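Local coordinates for multi-copper Oxidase CueO (Ochrobactrum, PDB 6EVG), which probably couples the oxidation of phenolic and lignin-related substrates to the reduction of oxygen, as a laccase-like multicopper oxidase, at residues A[22-27]-A[206-211]. Residues are numbered along the deposited sequence; the frame is centred on the assembly and turned at random.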
ATOM      1  N   PRO A  22     -21.205  10.948   3.664  1.00 16.00           N
ATOM      2  CA  PRO A  22     -20.443  10.377   4.774  1.00 15.63           C
ATOM      3  C   PRO A  22     -19.310   9.465   4.331  1.00 13.29           C
ATOM      4  O   PRO A  22     -19.466   8.695   3.412  1.00 14.57           O
ATOM      5  CB  PRO A  22     -21.442   9.567   5.595  1.00 17.89           C
ATOM      6  CG  PRO A  22     -22.744   9.868   5.030  1.00 24.83           C
ATOM      7  CD  PRO A  22     -22.642  10.601   3.733  1.00 20.75           C
ATOM      8  N   LEU A  23     -18.198   9.479   5.038  1.00 12.10           N
ATOM      9  CA  LEU A  23     -17.073   8.584   4.733  1.00 11.24           C
ATOM     10  C   LEU A  23     -17.529   7.126   4.976  1.00 10.72           C
ATOM     11  O   LEU A  23     -17.851   6.760   6.082  1.00 12.66           O
ATOM     12  CB  LEU A  23     -15.937   8.908   5.646  1.00 11.34           C
ATOM     13  CG  LEU A  23     -14.679   8.042   5.442  1.00 11.03           C
ATOM     14  CD1 LEU A  23     -13.940   8.407   4.192  1.00 11.81           C
ATOM     15  CD2 LEU A  23     -13.767   8.067   6.675  1.00 12.02           C
ATOM     16  N   PRO A  24     -17.453   6.271   3.947  1.00 11.97           N
ATOM     17  CA  PRO A  24     -17.691   4.843   4.130  1.00 12.64           C
ATOM     18  C   PRO A  24     -16.575   4.188   4.914  1.00 10.08           C
ATOM     19  O   PRO A  24     -15.430   4.583   4.781  1.00 12.17           O
ATOM     20  CB  PRO A  24     -17.689   4.325   2.691  1.00 18.09           C
ATOM     21  CG  PRO A  24     -17.728   5.386   1.789  1.00 14.54           C
ATOM     22  CD  PRO A  24     -17.235   6.578   2.532  1.00 13.21           C
ATOM     23  N   LEU A  25     -16.935   3.193   5.699  1.00  9.51           N
ATOM     24  CA  LEU A  25     -15.972   2.429   6.471  1.00 10.84           C
ATOM     25  C   LEU A  25     -15.889   1.008   5.944  1.00 10.08           C
ATOM     26  O   LEU A  25     -16.908   0.365   5.738  1.00 11.44           O
ATOM     27  CB  LEU A  25     -16.431   2.396   7.941  1.00 14.55           C
ATOM     28  CG  LEU A  25     -16.217   3.536   8.841  1.00 20.88           C
ATOM     29  CD1 LEU A  25     -17.029   3.261  10.077  1.00 25.64           C
ATOM     30  CD2 LEU A  25     -14.724   3.520   9.187  1.00 23.88           C
ATOM     31  N   PRO A  26     -14.697   0.519   5.681  1.00  9.94           N
ATOM     32  CA  PRO A  26     -14.586  -0.922   5.305  1.00  9.68           C
ATOM     33  C   PRO A  26     -15.214  -1.765   6.413  1.00  9.82           C
ATOM     34  O   PRO A  26     -14.915  -1.532   7.601  1.00 11.94           O
ATOM     35  CB  PRO A  26     -13.070  -1.138   5.193  1.00 11.27           C
ATOM     36  CG  PRO A  26     -12.551   0.229   4.851  1.00 13.04           C
ATOM     37  CD  PRO A  26     -13.386   1.162   5.694  1.00 10.92           C
ATOM     38  N   PRO A  27     -16.025  -2.768   6.085  1.00  9.48           N
ATOM     39  CA  PRO A  27     -16.569  -3.577   7.151  1.00  9.57           C
ATOM     40  C   PRO A  27     -15.460  -4.349   7.879  1.00  8.35           C
ATOM     41  O   PRO A  27     -14.529  -4.844   7.256  1.00  8.61           O
ATOM     42  CB  PRO A  27     -17.499  -4.525   6.391  1.00 12.04           C
ATOM     43  CG  PRO A  27     -17.422  -4.253   5.040  1.00 15.78           C
ATOM     44  CD  PRO A  27     -16.536  -3.115   4.753  1.00 10.04           C
ATOM     45  N   ASN A 206     -11.795   6.150   0.443  1.00  7.38           N
ATOM     46  CA  ASN A 206     -12.698   5.024   0.697  1.00  7.97           C
ATOM     47  C   ASN A 206     -13.795   4.936  -0.343  1.00  8.29           C
ATOM     48  O   ASN A 206     -14.927   4.572  -0.046  1.00 10.16           O
ATOM     49  CB  ASN A 206     -13.253   5.030   2.139  1.00  8.12           C
ATOM     50  CG  ASN A 206     -12.169   4.847   3.174  1.00  8.26           C
ATOM     51  OD1 ASN A 206     -10.991   4.634   2.840  1.00  8.98           O
ATOM     52  ND2 ASN A 206     -12.552   4.915   4.459  1.00  8.66           N
ATOM     53  N   GLY A 207     -13.417   5.172  -1.604  1.00  8.17           N
ATOM     54  CA  GLY A 207     -14.319   4.990  -2.708  1.00  8.69           C
ATOM     55  C   GLY A 207     -15.248   6.113  -3.055  1.00  8.76           C
ATOM     56  O   GLY A 207     -16.073   5.946  -3.985  1.00 10.95           O
ATOM     57  N   ILE A 208     -15.208   7.264  -2.461  1.00  8.74           N
ATOM     58  CA  ILE A 208     -16.139   8.417  -2.643  1.00 10.75           C
ATOM     59  C   ILE A 208     -15.341   9.705  -2.811  1.00  9.20           C
ATOM     60  O   ILE A 208     -14.297   9.916  -2.174  1.00  9.21           O
ATOM     61  CB  ILE A 208     -17.047   8.629  -1.218  1.00 13.58           C
ATOM     62  CG1 ILE A 208     -17.785   7.357  -0.885  1.00 17.41           C
ATOM     63  CG2 ILE A 208     -17.873   9.864  -1.253  1.00 16.31           C
ATOM     64  CD1 ILE A 208     -18.665   6.969  -1.947  1.00 16.34           C
ATOM     65  N   VAL A 209     -15.904  10.535  -3.710  1.00  9.38           N
ATOM     66  CA  VAL A 209     -15.379  11.892  -3.916  1.00 10.02           C
ATOM     67  C   VAL A 209     -15.827  12.760  -2.714  1.00 11.26           C
ATOM     68  O   VAL A 209     -16.998  12.886  -2.408  1.00 13.84           O
ATOM     69  CB  VAL A 209     -15.866  12.473  -5.219  1.00 11.58           C
ATOM     70  CG1 VAL A 209     -15.326  13.933  -5.387  1.00 13.66           C
ATOM     71  CG2 VAL A 209     -15.430  11.673  -6.412  1.00 12.19           C
ATOM     72  N   SER A 210     -14.841  13.396  -2.116  1.00 11.50           N
ATOM     73  CA  SER A 210     -15.057  14.416  -1.081  1.00 13.17           C
ATOM     74  C   SER A 210     -15.990  13.995   0.041  1.00 11.44           C
ATOM     75  O   SER A 210     -16.951  14.682   0.359  1.00 13.75           O
ATOM     76  CB  SER A 210     -15.457  15.711  -1.766  1.00 14.49           C
ATOM     77  OG  SER A 210     -14.312  16.154  -2.564  1.00 21.17           O
ATOM     78  N   PRO A 211     -15.685  12.894   0.745  1.00 10.41           N
ATOM     79  CA  PRO A 211     -16.512  12.515   1.870  1.00 10.15           C
ATOM     80  C   PRO A 211     -16.265  13.391   3.098  1.00 10.56           C
ATOM     81  O   PRO A 211     -15.276  14.149   3.146  1.00 10.93           O
ATOM     82  CB  PRO A 211     -16.059  11.084   2.169  1.00 10.71           C
ATOM     83  CG  PRO A 211     -14.602  11.075   1.748  1.00 10.34           C
ATOM     84  CD  PRO A 211     -14.543  11.989   0.549  1.00 10.13           C
TER
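Asn206 and Pro24 join the N-terminal arm to a β-hairpin of the second cupredoxin-like domain. Residues 22-27 form an extended, proline-rich arm that leads into strand 28-29 of the first domain. Asn206 and Gly207 are the two central residues of a type I' turn between strand 202-205 and the short, weakly bonded strand 208-209. Both have positive phi, and the backbone angles of Gly207 are those that favour glycine.

The side chain of Asn206 is buried under the arm. A chi1 of -64° sets its CG anti to its own carbonyl carbon and 3.6 Å from Pro24 O. ND2 donates to Pro24 O at 2.9 Å. The N-H...O angle is 153°, and the donor stands nearly in line with the C=O bond. The acceptor is tilted slightly from the plane of the amide. Two further bonds go to strand 170-178: ND2 also donates to Pro172 O, and OD1 accepts from Val174 N. Three bonds thus grip the carboxamide and fix its flip.

The Pro24 ring reaches the hairpin with its CG. This atom lies 3.3 Å from Ile208 CG1, which is tighter than usual for two carbons. The same CG is 3.4 Å from the backbone O of Asn206. Pro26 CD approaches Asn206 ND2 at 4.0 Å, with the two side chains at about a right angle.

Leu23 packs on the hairpin with the end of its side chain. Its CD1 sits 3.8 Å from Asn206 ND2. Leu23 also touches Ile171, Leu173 and Val205 of the same domain as the hairpin. Its backbone bonds to Glu212. Pro211 packs on this leucine: its CG lies 3.7 Å from Leu23 CD1, and its CB lies 3.7 Å from Leu23 CA.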